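Virulence-associated protein I (Coxiella burnetii, PDB 3TRB) probably binds DNA through a helix-turn-helix domain, as expected of a HigA-type antidote protein of an addiction module. Local coordinates at residues Glu16-Glu21 with Glu71-Leu76; Met28-Leu33 with Asn42-Ile47; Ala34-Ile39 with Ala63-Thr68; Arg52-Asp57 with Asn75-Tyr80. All coordinates share one frame; numbering follows the deposited sequence. Where two conformers were deposited one is given.

Contact 1 (Glu16-Glu21 with Glu71-Leu76)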
loop_
_atom_site.group_PDB
_atom_site.type_symbol
_atom_site.label_atom_id
_atom_site.label_comp_id
_atom_site.label_asym_id
_atom_site.label_seq_id
_atom_site.Cartn_x
_atom_site.Cartn_y
_atom_site.Cartn_z
ATOM N N GLU A 16 -12.162 26.660 5.518
ATOM C CA GLU A 16 -13.092 26.871 6.619
ATOM C C GLU A 16 -12.368 26.733 7.949
ATOM O O GLU A 16 -12.512 27.568 8.841
ATOM C CB GLU A 16 -14.227 25.849 6.559
ATOM C CG GLU A 16 -15.605 26.446 6.363
ATOM C CD GLU A 16 -16.704 25.447 6.655
ATOM O OE1 GLU A 16 -16.750 24.932 7.793
ATOM O OE2 GLU A 16 -17.516 25.168 5.749
ATOM N N ILE A 17 -11.595 25.661 8.072
ATOM C CA ILE A 17 -10.853 25.375 9.290
ATOM C C ILE A 17 -9.721 26.379 9.489
ATOM O O ILE A 17 -9.443 26.800 10.612
ATOM C CB ILE A 17 -10.290 23.944 9.262
ATOM C CG1 ILE A 17 -11.429 22.939 9.064
ATOM C CG2 ILE A 17 -9.514 23.648 10.535
ATOM C CD1 ILE A 17 -10.972 21.505 8.944
ATOM N N LEU A 18 -9.078 26.763 8.393
ATOM C CA LEU A 18 -8.023 27.767 8.441
ATOM C C LEU A 18 -8.573 29.092 8.956
ATOM O O LEU A 18 -7.945 29.756 9.784
ATOM C CB LEU A 18 -7.396 27.953 7.057
ATOM C CG LEU A 18 -6.261 28.971 6.942
ATOM C CD1 LEU A 18 -5.155 28.656 7.936
ATOM C CD2 LEU A 18 -5.717 29.007 5.520
ATOM N N ALA A 19 -9.752 29.468 8.467
ATOM C CA ALA A 19 -10.398 30.707 8.881
ATOM C C ALA A 19 -10.654 30.720 10.384
ATOM O O ALA A 19 -10.375 31.709 11.060
ATOM C CB ALA A 19 -11.702 30.903 8.118
ATOM N N GLU A 20 -11.178 29.613 10.901
ATOM C CA GLU A 20 -11.447 29.482 12.329
ATOM C C GLU A 20 -10.172 29.666 13.147
ATOM O O GLU A 20 -10.178 30.326 14.185
ATOM C CB GLU A 20 -12.073 28.119 12.627
ATOM C CG GLU A 20 -13.502 27.960 12.130
ATOM C CD GLU A 20 -14.521 28.555 13.083
ATOM O OE1 GLU A 20 -14.298 28.490 14.310
ATOM O OE2 GLU A 20 -15.545 29.085 12.603
ATOM N N GLU A 21 -9.080 29.076 12.671
ATOM C CA GLU A 21 -7.795 29.181 13.354
ATOM C C GLU A 21 -7.280 30.615 13.371
ATOM O O GLU A 21 -6.814 31.106 14.401
ATOM C CB GLU A 21 -6.764 28.255 12.707
ATOM C CG GLU A 21 -6.965 26.787 13.033
ATOM C CD GLU A 21 -6.839 26.504 14.516
ATOM O OE1 GLU A 21 -6.044 27.194 15.191
ATOM O OE2 GLU A 21 -7.539 25.594 15.007
ATOM N N GLU A 71 0.962 16.730 7.062
ATOM C CA GLU A 71 -0.024 15.676 6.855
ATOM C C GLU A 71 -1.411 16.107 7.321
ATOM O O GLU A 71 -2.416 15.776 6.693
ATOM C CB GLU A 71 0.394 14.391 7.575
ATOM C CG GLU A 71 1.569 13.656 6.941
ATOM C CD GLU A 71 2.918 14.207 7.363
ATOM O OE1 GLU A 71 2.954 15.166 8.162
ATOM O OE2 GLU A 71 3.945 13.670 6.898
ATOM N N PHE A 72 -1.459 16.843 8.427
ATOM C CA PHE A 72 -2.723 17.330 8.967
ATOM C C PHE A 72 -3.508 18.126 7.931
ATOM O O PHE A 72 -4.707 17.913 7.753
ATOM C CB PHE A 72 -2.480 18.192 10.209
ATOM C CG PHE A 72 -3.677 18.990 10.640
ATOM C CD1 PHE A 72 -4.641 18.432 11.463
ATOM C CD2 PHE A 72 -3.832 20.303 10.229
ATOM C CE1 PHE A 72 -5.740 19.169 11.864
ATOM C CE2 PHE A 72 -4.928 21.044 10.625
ATOM C CZ PHE A 72 -5.883 20.475 11.443
ATOM N N TRP A 73 -2.824 19.040 7.248
ATOM C CA TRP A 73 -3.476 19.928 6.291
ATOM C C TRP A 73 -3.871 19.217 5.000
ATOM O O TRP A 73 -4.924 19.498 4.428
ATOM C CB TRP A 73 -2.593 21.143 5.994
ATOM C CG TRP A 73 -2.422 22.034 7.185
ATOM C CD1 TRP A 73 -1.328 22.127 7.992
ATOM C CD2 TRP A 73 -3.391 22.946 7.717
ATOM N NE1 TRP A 73 -1.551 23.049 8.989
ATOM C CE2 TRP A 73 -2.811 23.565 8.842
ATOM C CE3 TRP A 73 -4.692 23.302 7.348
ATOM C CZ2 TRP A 73 -3.485 24.517 9.600
ATOM C CZ3 TRP A 73 -5.360 24.250 8.102
ATOM C CH2 TRP A 73 -4.755 24.846 9.216
ATOM N N LEU A 74 -3.031 18.294 4.547
ATOM C CA LEU A 74 -3.333 17.541 3.336
ATOM C C LEU A 74 -4.485 16.570 3.567
ATOM O O LEU A 74 -5.291 16.330 2.671
ATOM C CB LEU A 74 -2.095 16.797 2.831
ATOM C CG LEU A 74 -0.964 17.676 2.296
ATOM C CD1 LEU A 74 0.162 16.822 1.732
ATOM C CD2 LEU A 74 -1.492 18.629 1.238
ATOM N N ASN A 75 -4.560 16.017 4.774
ATOM C CA ASN A 75 -5.656 15.120 5.131
ATOM C C ASN A 75 -6.992 15.850 5.211
ATOM O O ASN A 75 -8.044 15.263 4.951
ATOM C CB ASN A 75 -5.362 14.390 6.442
ATOM C CG ASN A 75 -4.582 13.104 6.229
ATOM O OD1 ASN A 75 -4.226 12.759 5.101
ATOM N ND2 ASN A 75 -4.312 12.390 7.313
ATOM N N LEU A 76 -6.951 17.129 5.575
ATOM C CA LEU A 76 -8.149 17.958 5.543
ATOM C C LEU A 76 -8.624 18.111 4.104
ATOM O O LEU A 76 -9.816 18.023 3.821
ATOM C CB LEU A 76 -7.882 19.331 6.166
ATOM C CG LEU A 76 -7.731 19.373 7.688
ATOM C CD1 LEU A 76 -7.538 20.804 8.159
ATOM C CD2 LEU A 76 -8.942 18.746 8.362
#
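Ile17 and Leu76 point their side chains at each other across the gap between helix 14-24 and helix 70-96, and they meet tip to tip. Followed outward, Ile17 begins with a CB that stays 4.3 Å from Leu76 CD1. Its short branch, CG2, barely grazes the same methyl at 4.2 Å. CG1 lies beside the backbone N and anti to the carbonyl carbon (chi1 -57°). With chi2 extended, the chain runs straight on to CD1, the atom that does the real touching. Ile17 CD1 rests against both methyls of the leucine, 3.5 Å from Leu76 CD2 and 3.6 Å from Leu76 CD1. The first is tighter than usual for two carbons, so the methyls are pressed together. Isoleucine suits the place because its long branch spans the gap while the short one stays close to its own helix.

One residue on, Leu18 meets Trp73 at about a right angle. Leu18 CD1 comes to 4.0 Å from Trp73 CH2, the far corner of the six-membered ring, and approaches the indole obliquely. Within helix 70-96, Phe72 CE2 lies over the centre of the Trp73 ring, 3.6 Å above its plane, backing one face of the indole.

Loop residues border the pair, Ile12 against Ile17 and Ile54 against Trp73. Leu18 also packs on Leu62 and Phe66 of helix 56-66 and on Ile47 and Leu48 of helix 41-48, while Trp73 leans on Leu62, so the inner side of the interface merges with the core of the helical bundle.

Contact 2 (Met28-Leu33 with Asn42-Ile47)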
loop_
_atom_site.group_PDB
_atom_site.type_symbol
_atom_site.label_atom_id
_atom_site.label_comp_id
_atom_site.label_asym_id
_atom_site.label_seq_id
_atom_site.Cartn_x
_atom_site.Cartn_y
_atom_site.Cartn_z
HETATM N N MSE A 28 -6.450 37.203 12.958
HETATM C CA MSE A 28 -5.420 37.392 11.945
HETATM C C MSE A 28 -6.028 37.491 10.548
HETATM O O MSE A 28 -6.881 36.686 10.174
HETATM C CB MSE A 28 -4.396 36.257 12.002
HETATM C CG MSE A 28 -3.327 36.338 10.930
HETATM SE SE MSE A 28 -1.932 34.994 11.153
HETATM C CE MSE A 28 -1.145 35.636 12.819
ATOM N N SER A 29 -5.582 38.482 9.781
ATOM C CA SER A 29 -6.112 38.719 8.442
ATOM C C SER A 29 -5.445 37.825 7.402
ATOM O O SER A 29 -4.457 37.150 7.690
ATOM C CB SER A 29 -5.930 40.186 8.048
ATOM O OG SER A 29 -4.560 40.495 7.855
ATOM N N ALA A 30 -5.993 37.831 6.192
ATOM C CA ALA A 30 -5.419 37.070 5.090
ATOM C C ALA A 30 -4.040 37.612 4.735
ATOM O O ALA A 30 -3.113 36.847 4.464
ATOM C CB ALA A 30 -6.337 37.112 3.878
ATOM N N ASN A 31 -3.911 38.935 4.737
ATOM C CA ASN A 31 -2.629 39.580 4.467
ATOM C C ASN A 31 -1.563 39.204 5.490
ATOM O O ASN A 31 -0.423 38.915 5.130
ATOM C CB ASN A 31 -2.790 41.103 4.408
ATOM C CG ASN A 31 -3.141 41.599 3.021
ATOM O OD1 ASN A 31 -2.276 41.711 2.153
ATOM N ND2 ASN A 31 -4.415 41.908 2.806
ATOM N N GLN A 32 -1.940 39.213 6.764
ATOM C CA GLN A 32 -1.022 38.849 7.838
ATOM C C GLN A 32 -0.490 37.431 7.653
ATOM O O GLN A 32 0.714 37.195 7.741
ATOM C CB GLN A 32 -1.704 38.978 9.202
ATOM C CG GLN A 32 -1.946 40.411 9.646
ATOM C CD GLN A 32 -2.650 40.489 10.987
ATOM O OE1 GLN A 32 -3.864 40.312 11.075
ATOM N NE2 GLN A 32 -1.888 40.755 12.041
ATOM N N LEU A 33 -1.394 36.491 7.397
ATOM C CA LEU A 33 -1.008 35.102 7.185
ATOM C C LEU A 33 -0.112 34.963 5.960
ATOM O O LEU A 33 0.903 34.268 5.998
ATOM C CB LEU A 33 -2.244 34.212 7.029
ATOM C CG LEU A 33 -1.954 32.732 6.779
ATOM C CD1 LEU A 33 -1.112 32.149 7.908
ATOM C CD2 LEU A 33 -3.244 31.946 6.605
ATOM N N ASN A 42 -3.449 36.598 -2.475
ATOM C CA ASN A 42 -4.431 35.953 -3.340
ATOM C C ASN A 42 -4.578 34.461 -3.054
ATOM O O ASN A 42 -5.685 33.924 -3.073
ATOM C CB ASN A 42 -4.068 36.166 -4.810
ATOM C CG ASN A 42 -4.279 37.597 -5.259
ATOM O OD1 ASN A 42 -5.294 38.218 -4.937
ATOM N ND2 ASN A 42 -3.321 38.129 -6.006
ATOM N N ARG A 43 -3.456 33.797 -2.796
ATOM C CA ARG A 43 -3.463 32.363 -2.522
ATOM C C ARG A 43 -4.183 32.051 -1.213
ATOM O O ARG A 43 -4.973 31.110 -1.138
ATOM C CB ARG A 43 -2.035 31.819 -2.481
ATOM C CG ARG A 43 -1.948 30.306 -2.365
ATOM C CD ARG A 43 -0.505 29.844 -2.447
ATOM N NE ARG A 43 0.145 30.330 -3.660
ATOM C CZ ARG A 43 1.456 30.292 -3.878
ATOM N NH1 ARG A 43 2.271 29.791 -2.961
ATOM N NH2 ARG A 43 1.953 30.759 -5.015
ATOM N N VAL A 44 -3.904 32.844 -0.184
ATOM C CA VAL A 44 -4.570 32.683 1.103
ATOM C C VAL A 44 -6.069 32.943 0.975
ATOM O O VAL A 44 -6.887 32.158 1.451
ATOM C CB VAL A 44 -3.982 33.632 2.165
ATOM C CG1 VAL A 44 -4.845 33.624 3.416
ATOM C CG2 VAL A 44 -2.548 33.240 2.492
ATOM N N THR A 45 -6.421 34.049 0.328
ATOM C CA THR A 45 -7.819 34.409 0.123
ATOM C C THR A 45 -8.580 33.327 -0.639
ATOM O O THR A 45 -9.713 32.990 -0.292
ATOM C CB THR A 45 -7.946 35.745 -0.628
ATOM O OG1 THR A 45 -7.519 36.813 0.226
ATOM C CG2 THR A 45 -9.387 35.986 -1.047
ATOM N N ALA A 46 -7.950 32.786 -1.677
ATOM C CA ALA A 46 -8.566 31.740 -2.483
ATOM C C ALA A 46 -8.848 30.492 -1.651
ATOM O O ALA A 46 -9.906 29.878 -1.780
ATOM C CB ALA A 46 -7.684 31.401 -3.675
ATOM N N ILE A 47 -7.899 30.125 -0.796
ATOM C CA ILE A 47 -8.066 28.972 0.081
ATOM C C ILE A 47 -9.177 29.223 1.095
ATOM O O ILE A 47 -10.011 28.353 1.344
ATOM C CB ILE A 47 -6.759 28.635 0.823
ATOM C CG1 ILE A 47 -5.688 28.177 -0.170
ATOM C CG2 ILE A 47 -7.006 27.569 1.881
ATOM C CD1 ILE A 47 -4.324 27.970 0.455
#
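Val44 turns CG1 anti to its backbone N (chi1 170°), and Leu33 does the same with CG; these two choices aim both side chains into the groove between helix 30-37 and helix 41-48. Val44 CG1 is the hub of the contact. It sits 3.8 Å from Ala30 CB and 3.9 Å from Leu33 CD2, touching residues one turn apart on the other helix. The leucine and valine side chains pass each other at a slant. The same methyl also lies 3.8 Å from Ala30 O, so the valine packs on backbone as well as side chains. Leu18 and Phe65 pack on Leu33 from further inside.

Ala30 suits its place by being small: its CA comes within 6.0 Å of the CA of Val44, and a single methyl fills the narrow gap. At the border, Ala30 CB also touches the hydroxyl of Thr45, whose OG1 bonds weakly back to Thr41 O.

The start of helix 30-37 is secured by a capping box. Ser29 OG, at the N-cap, accepts from Gln32 N at 3.1 Å, and Ser29 N returns a bond of 2.8 Å to Gln32 OE1. This second bond is nearly straight at the hydrogen (166°), although the donor is tilted 29° from the plane of the glutamine carbonyl.

Between the two segments the join is van der Waals only; at its margin Asn31 OD1 hydrogen-bonds to Thr41 OG1, at the start of helix 41-48. Such an apolar join rests on how well the methyls fit, while polar bonds settle where helix 30-37 begins.

Contact 3 (Ala34-Ile39 with Ala63-Thr68)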
loop_
_atom_site.group_PDB
_atom_site.type_symbol
_atom_site.label_atom_id
_atom_site.label_comp_id
_atom_site.label_asym_id
_atom_site.label_seq_id
_atom_site.Cartn_x
_atom_site.Cartn_y
_atom_site.Cartn_z
ATOM N N ALA A 34 -0.495 35.630 4.875
ATOM C CA ALA A 34 0.263 35.579 3.631
ATOM C C ALA A 34 1.707 36.019 3.844
ATOM O O ALA A 34 2.634 35.407 3.316
ATOM C CB ALA A 34 -0.408 36.435 2.566
ATOM N N LYS A 35 1.896 37.084 4.619
ATOM C CA LYS A 35 3.237 37.556 4.947
ATOM C C LYS A 35 3.994 36.529 5.783
ATOM O O LYS A 35 5.172 36.267 5.541
ATOM C CB LYS A 35 3.184 38.897 5.684
ATOM C CG LYS A 35 2.990 40.103 4.779
ATOM C CD LYS A 35 3.193 41.399 5.550
ATOM C CE LYS A 35 3.179 42.607 4.628
ATOM N NZ LYS A 35 3.460 43.871 5.366
ATOM N N HIS A 36 3.312 35.956 6.769
ATOM C CA HIS A 36 3.911 34.937 7.624
ATOM C C HIS A 36 4.353 33.719 6.819
ATOM O O HIS A 36 5.407 33.139 7.083
ATOM C CB HIS A 36 2.933 34.506 8.719
ATOM C CG HIS A 36 2.789 35.499 9.833
ATOM N ND1 HIS A 36 3.859 35.948 10.573
ATOM C CD2 HIS A 36 1.694 36.113 10.342
ATOM C CE1 HIS A 36 3.435 36.806 11.484
ATOM N NE2 HIS A 36 2.125 36.923 11.366
ATOM N N LEU A 37 3.542 33.336 5.837
ATOM C CA LEU A 37 3.815 32.145 5.038
ATOM C C LEU A 37 4.680 32.459 3.824
ATOM O O LEU A 37 5.207 31.554 3.179
ATOM C CB LEU A 37 2.505 31.499 4.577
ATOM C CG LEU A 37 1.534 31.063 5.677
ATOM C CD1 LEU A 37 0.312 30.389 5.073
ATOM C CD2 LEU A 37 2.229 30.136 6.657
ATOM N N ALA A 38 4.821 33.746 3.520
ATOM C CA ALA A 38 5.577 34.186 2.351
ATOM C C ALA A 38 4.927 33.718 1.050
ATOM O O ALA A 38 5.600 33.199 0.160
ATOM C CB ALA A 38 7.024 33.713 2.432
ATOM N N ILE A 39 3.616 33.903 0.952
ATOM C CA ILE A 39 2.875 33.569 -0.260
ATOM C C ILE A 39 1.939 34.718 -0.617
ATOM O O ILE A 39 1.605 35.536 0.241
ATOM C CB ILE A 39 2.056 32.271 -0.090
ATOM C CG1 ILE A 39 1.061 32.412 1.064
ATOM C CG2 ILE A 39 2.976 31.080 0.134
ATOM C CD1 ILE A 39 0.231 31.169 1.311
ATOM N N ALA A 63 2.289 24.107 8.223
ATOM C CA ALA A 63 2.832 23.260 9.280
ATOM C C ALA A 63 3.899 23.993 10.086
ATOM O O ALA A 63 3.913 23.932 11.315
ATOM C CB ALA A 63 3.398 21.978 8.689
ATOM N N LYS A 64 4.788 24.689 9.385
ATOM C CA LYS A 64 5.872 25.430 10.023
ATOM C C LYS A 64 5.335 26.605 10.834
ATOM O O LYS A 64 5.828 26.895 11.923
ATOM C CB LYS A 64 6.866 25.930 8.971
ATOM C CG LYS A 64 8.006 26.777 9.525
ATOM C CD LYS A 64 9.014 25.935 10.288
ATOM C CE LYS A 64 10.181 26.779 10.783
ATOM N NZ LYS A 64 10.941 27.397 9.661
ATOM N N PHE A 65 4.321 27.279 10.302
ATOM C CA PHE A 65 3.755 28.446 10.968
ATOM C C PHE A 65 2.906 28.077 12.181
ATOM O O PHE A 65 3.075 28.645 13.259
ATOM C CB PHE A 65 2.929 29.280 9.987
ATOM C CG PHE A 65 2.252 30.466 10.617
ATOM C CD1 PHE A 65 2.986 31.573 11.006
ATOM C CD2 PHE A 65 0.879 30.479 10.809
ATOM C CE1 PHE A 65 2.367 32.668 11.580
ATOM C CE2 PHE A 65 0.255 31.571 11.382
ATOM C CZ PHE A 65 1.001 32.667 11.768
ATOM N N PHE A 66 1.991 27.127 11.999
ATOM C CA PHE A 66 1.067 26.738 13.061
ATOM C C PHE A 66 1.649 25.686 14.003
ATOM O O PHE A 66 1.067 25.387 15.045
ATOM C CB PHE A 66 -0.265 26.246 12.477
ATOM C CG PHE A 66 -1.117 27.344 11.906
ATOM C CD1 PHE A 66 -1.761 28.241 12.739
ATOM C CD2 PHE A 66 -1.276 27.477 10.537
ATOM C CE1 PHE A 66 -2.544 29.254 12.219
ATOM C CE2 PHE A 66 -2.058 28.489 10.011
ATOM C CZ PHE A 66 -2.693 29.378 10.854
ATOM N N GLY A 67 2.796 25.127 13.635
ATOM C CA GLY A 67 3.441 24.122 14.458
ATOM C C GLY A 67 2.746 22.775 14.389
ATOM O O GLY A 67 2.754 22.009 15.352
ATOM N N THR A 68 2.138 22.491 13.243
ATOM C CA THR A 68 1.473 21.213 13.024
ATOM C C THR A 68 2.309 20.343 12.097
ATOM O O THR A 68 3.472 20.643 11.831
ATOM C CB THR A 68 0.085 21.406 12.386
ATOM O OG1 THR A 68 0.237 21.782 11.011
ATOM C CG2 THR A 68 -0.699 22.481 13.120
#
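His36 and Phe65 form the aromatic part of this contact, an offset stack whose ring centres lie 4.8 Å apart with the planes inclined at 29°. Phe65 CE1 does the touching. It lies 3.3 Å above one face of the imidazole, displaced toward the rim, and approaches His36 CG and CB at 3.4 Å each. The phenylalanine reaches this far because its CG is anti to the backbone N (chi1 177°), which sends the ring across to helix 30-37. A flat imidazole suits the border position: it offers a face to the phenyl ring, while its ND1 bonds to Thr98 OG1 of the second subunit.

The aliphatic part involves Leu37, which crosses Phe65 at about a right angle. Leu37 CD2 presses against Phe65 CB at 3.5 Å, near the root of the ring, and Leu62 of helix 56-66 packs on the same leucine.

Backbone bonding shapes the end of helix 30-37. Ala38, with positive phi, is the C-prime residue of a Schellman motif: Ile39 N reaches back to Ala34 O at 3.0 Å, alongside a weak bond from Ala38 N to Lys35 O.

The stack and the Leu37 contact join helix 30-37, the first helix of the helix-turn-helix, to helix 56-66, and the Schellman motif ends that first helix before the turn, an arrangement characteristic of the all-helical DNA-binding domains of the XRE/Cro-C1 family.

Contact 4 (Arg52-Asp57 with Asn75-Tyr80)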
loop_
_atom_site.group_PDB
_atom_site.type_symbol
_atom_site.label_atom_id
_atom_site.label_comp_id
_atom_site.label_asym_id
_atom_site.label_seq_id
_atom_site.Cartn_x
_atom_site.Cartn_y
_atom_site.Cartn_z
ATOM N N ARG A 52 -9.549 27.398 -3.927
ATOM C CA ARG A 52 -8.315 26.695 -4.250
ATOM C C ARG A 52 -7.977 25.667 -3.180
ATOM O O ARG A 52 -8.406 25.780 -2.032
ATOM C CB ARG A 52 -7.155 27.676 -4.447
ATOM C CG ARG A 52 -7.264 28.534 -5.705
ATOM C CD ARG A 52 -7.339 27.688 -6.970
ATOM N NE ARG A 52 -7.332 28.507 -8.180
ATOM C CZ ARG A 52 -8.422 28.979 -8.777
ATOM N NH1 ARG A 52 -9.623 28.718 -8.283
ATOM N NH2 ARG A 52 -8.313 29.716 -9.874
ATOM N N SER A 53 -7.209 24.659 -3.573
ATOM C CA SER A 53 -6.855 23.562 -2.679
ATOM C C SER A 53 -5.561 23.835 -1.924
ATOM O O SER A 53 -4.799 24.732 -2.281
ATOM C CB SER A 53 -6.718 22.254 -3.466
ATOM O OG SER A 53 -7.924 21.926 -4.133
ATOM N N ILE A 54 -5.321 23.057 -0.872
ATOM C CA ILE A 54 -4.047 23.111 -0.166
ATOM C C ILE A 54 -3.055 22.169 -0.833
ATOM O O ILE A 54 -3.220 20.948 -0.792
ATOM C CB ILE A 54 -4.190 22.717 1.313
ATOM C CG1 ILE A 54 -5.050 23.739 2.061
ATOM C CG2 ILE A 54 -2.821 22.606 1.968
ATOM C CD1 ILE A 54 -5.067 23.535 3.560
ATOM N N THR A 55 -2.031 22.740 -1.456
ATOM C CA THR A 55 -0.985 21.941 -2.077
ATOM C C THR A 55 0.029 21.507 -1.026
ATOM O O THR A 55 -0.022 21.956 0.118
ATOM C CB THR A 55 -0.260 22.729 -3.181
ATOM O OG1 THR A 55 0.408 23.857 -2.602
ATOM C CG2 THR A 55 -1.252 23.212 -4.226
ATOM N N ALA A 56 0.947 20.630 -1.418
ATOM C CA ALA A 56 1.985 20.162 -0.508
ATOM C C ALA A 56 2.861 21.316 -0.029
ATOM O O ALA A 56 3.279 21.351 1.128
ATOM C CB ALA A 56 2.832 19.088 -1.171
ATOM N N ASP A 57 3.136 22.257 -0.926
ATOM C CA ASP A 57 3.942 23.422 -0.581
ATOM C C ASP A 57 3.259 24.268 0.488
ATOM O O ASP A 57 3.893 24.705 1.449
ATOM C CB ASP A 57 4.223 24.269 -1.822
ATOM C CG ASP A 57 5.053 25.495 -1.510
ATOM O OD1 ASP A 57 6.298 25.394 -1.537
ATOM O OD2 ASP A 57 4.460 26.557 -1.232
ATOM N N ASN A 75 -4.560 16.017 4.774
ATOM C CA ASN A 75 -5.656 15.120 5.131
ATOM C C ASN A 75 -6.992 15.850 5.211
ATOM O O ASN A 75 -8.044 15.263 4.951
ATOM C CB ASN A 75 -5.362 14.390 6.442
ATOM C CG ASN A 75 -4.582 13.104 6.229
ATOM O OD1 ASN A 75 -4.226 12.759 5.101
ATOM N ND2 ASN A 75 -4.312 12.390 7.313
ATOM N N LEU A 76 -6.951 17.129 5.575
ATOM C CA LEU A 76 -8.149 17.958 5.543
ATOM C C LEU A 76 -8.624 18.111 4.104
ATOM O O LEU A 76 -9.816 18.023 3.821
ATOM C CB LEU A 76 -7.882 19.331 6.166
ATOM C CG LEU A 76 -7.731 19.373 7.688
ATOM C CD1 LEU A 76 -7.538 20.804 8.159
ATOM C CD2 LEU A 76 -8.942 18.746 8.362
ATOM N N GLN A 77 -7.681 18.330 3.194
ATOM C CA GLN A 77 -8.007 18.462 1.781
ATOM C C GLN A 77 -8.537 17.144 1.227
ATOM O O GLN A 77 -9.495 17.126 0.455
ATOM C CB GLN A 77 -6.782 18.915 0.988
ATOM C CG GLN A 77 -7.081 19.271 -0.453
ATOM C CD GLN A 77 -7.966 20.496 -0.574
ATOM O OE1 GLN A 77 -7.655 21.556 -0.030
ATOM N NE2 GLN A 77 -9.077 20.356 -1.284
ATOM N N ASP A 78 -7.910 16.041 1.626
ATOM C CA ASP A 78 -8.347 14.716 1.196
ATOM C C ASP A 78 -9.787 14.455 1.609
ATOM O O ASP A 78 -10.605 14.017 0.798
ATOM C CB ASP A 78 -7.453 13.628 1.785
ATOM C CG ASP A 78 -6.046 13.664 1.232
ATOM O OD1 ASP A 78 -5.829 14.284 0.168
ATOM O OD2 ASP A 78 -5.158 13.058 1.862
ATOM N N ALA A 79 -10.087 14.715 2.879
ATOM C CA ALA A 79 -11.426 14.504 3.413
ATOM C C ALA A 79 -12.449 15.270 2.587
ATOM O O ALA A 79 -13.506 14.741 2.242
ATOM C CB ALA A 79 -11.488 14.934 4.872
ATOM N N TYR A 80 -12.123 16.517 2.267
ATOM C CA TYR A 80 -13.002 17.357 1.465
ATOM C C TYR A 80 -13.141 16.820 0.045
ATOM O O TYR A 80 -14.247 16.738 -0.490
ATOM C CB TYR A 80 -12.485 18.796 1.438
ATOM C CG TYR A 80 -13.222 19.700 0.476
ATOM C CD1 TYR A 80 -14.397 20.337 0.850
ATOM C CD2 TYR A 80 -12.738 19.922 -0.806
ATOM C CE1 TYR A 80 -15.071 21.167 -0.027
ATOM C CE2 TYR A 80 -13.405 20.749 -1.689
ATOM C CZ TYR A 80 -14.571 21.369 -1.295
ATOM O OH TYR A 80 -15.233 22.192 -2.175
HETATM O O HOH W 1 -10.246 22.785 -3.041
#
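Ser53 and Ile54 meet Gln77 where the loop after the helix-turn-helix approaches the long helix 70-96, in a domain of the XRE/Cro-C1 type. Ser53 comes first: its CB lies 3.6 Å from Gln77 CD, and the small side chain lets the two approach closely. The hydroxyl reaches the amide through a water, which stands 2.7 Å from Ser53 OG and accepts from Gln77 NE2 at 3.2 Å. Gln77 NE2 thus has two partners, the water and, one turn further along its helix, Asp81 OD1.

Ile54 follows, and its backbone supplies the direct bond: Ile54 N donates to Gln77 OE1 at 2.9 Å, nearly straight (167°). The N-H of a buried loop residue, which lies outside any helix, thereby finds an acceptor, and with both ends of the amide engaged its rotation is fixed. Glutamine suits this task because it is long and can bend: CG is anti to the backbone N, and the turn at chi2 (66°) brings the amide round to the loop. The side chain of Ile54 lies obliquely to it and packs on Pro14, Ala59 and Leu62.

Thr55 then takes the N-cap position, and Ala56 and Asp57 open helix 56-66, with Asp57 OD2 in a salt bridge to Arg61 NE. In the bond that ties loop to helix, Ile54 N stands above the carbonyl plane of Gln77, 51° out of it.

Overall arrangement
Contacts 1 and 4 both use helix 70-96 and lie near the centre of the chain, about 8 Å apart between centres; Trp73 and Leu74 of the first touch Ile54 of the second. Contacts 2 and 3 share helix 30-37, linked where Leu33 and the selenomethionine Met28 reach Phe65. Contacts 3 and 4 are buried, contacts 1 and 2 only partly so; contact 3 is buried although its centre lies about 14 Å from that of the chain. Leu18 joins the inner and outer groups. Contacts 1 and 2 join helices by aliphatic packing, with an indole in contact 1; contact 3 adds a ring stack beside the second subunit, and contact 4 fastens a loop with a hydrogen bond and water.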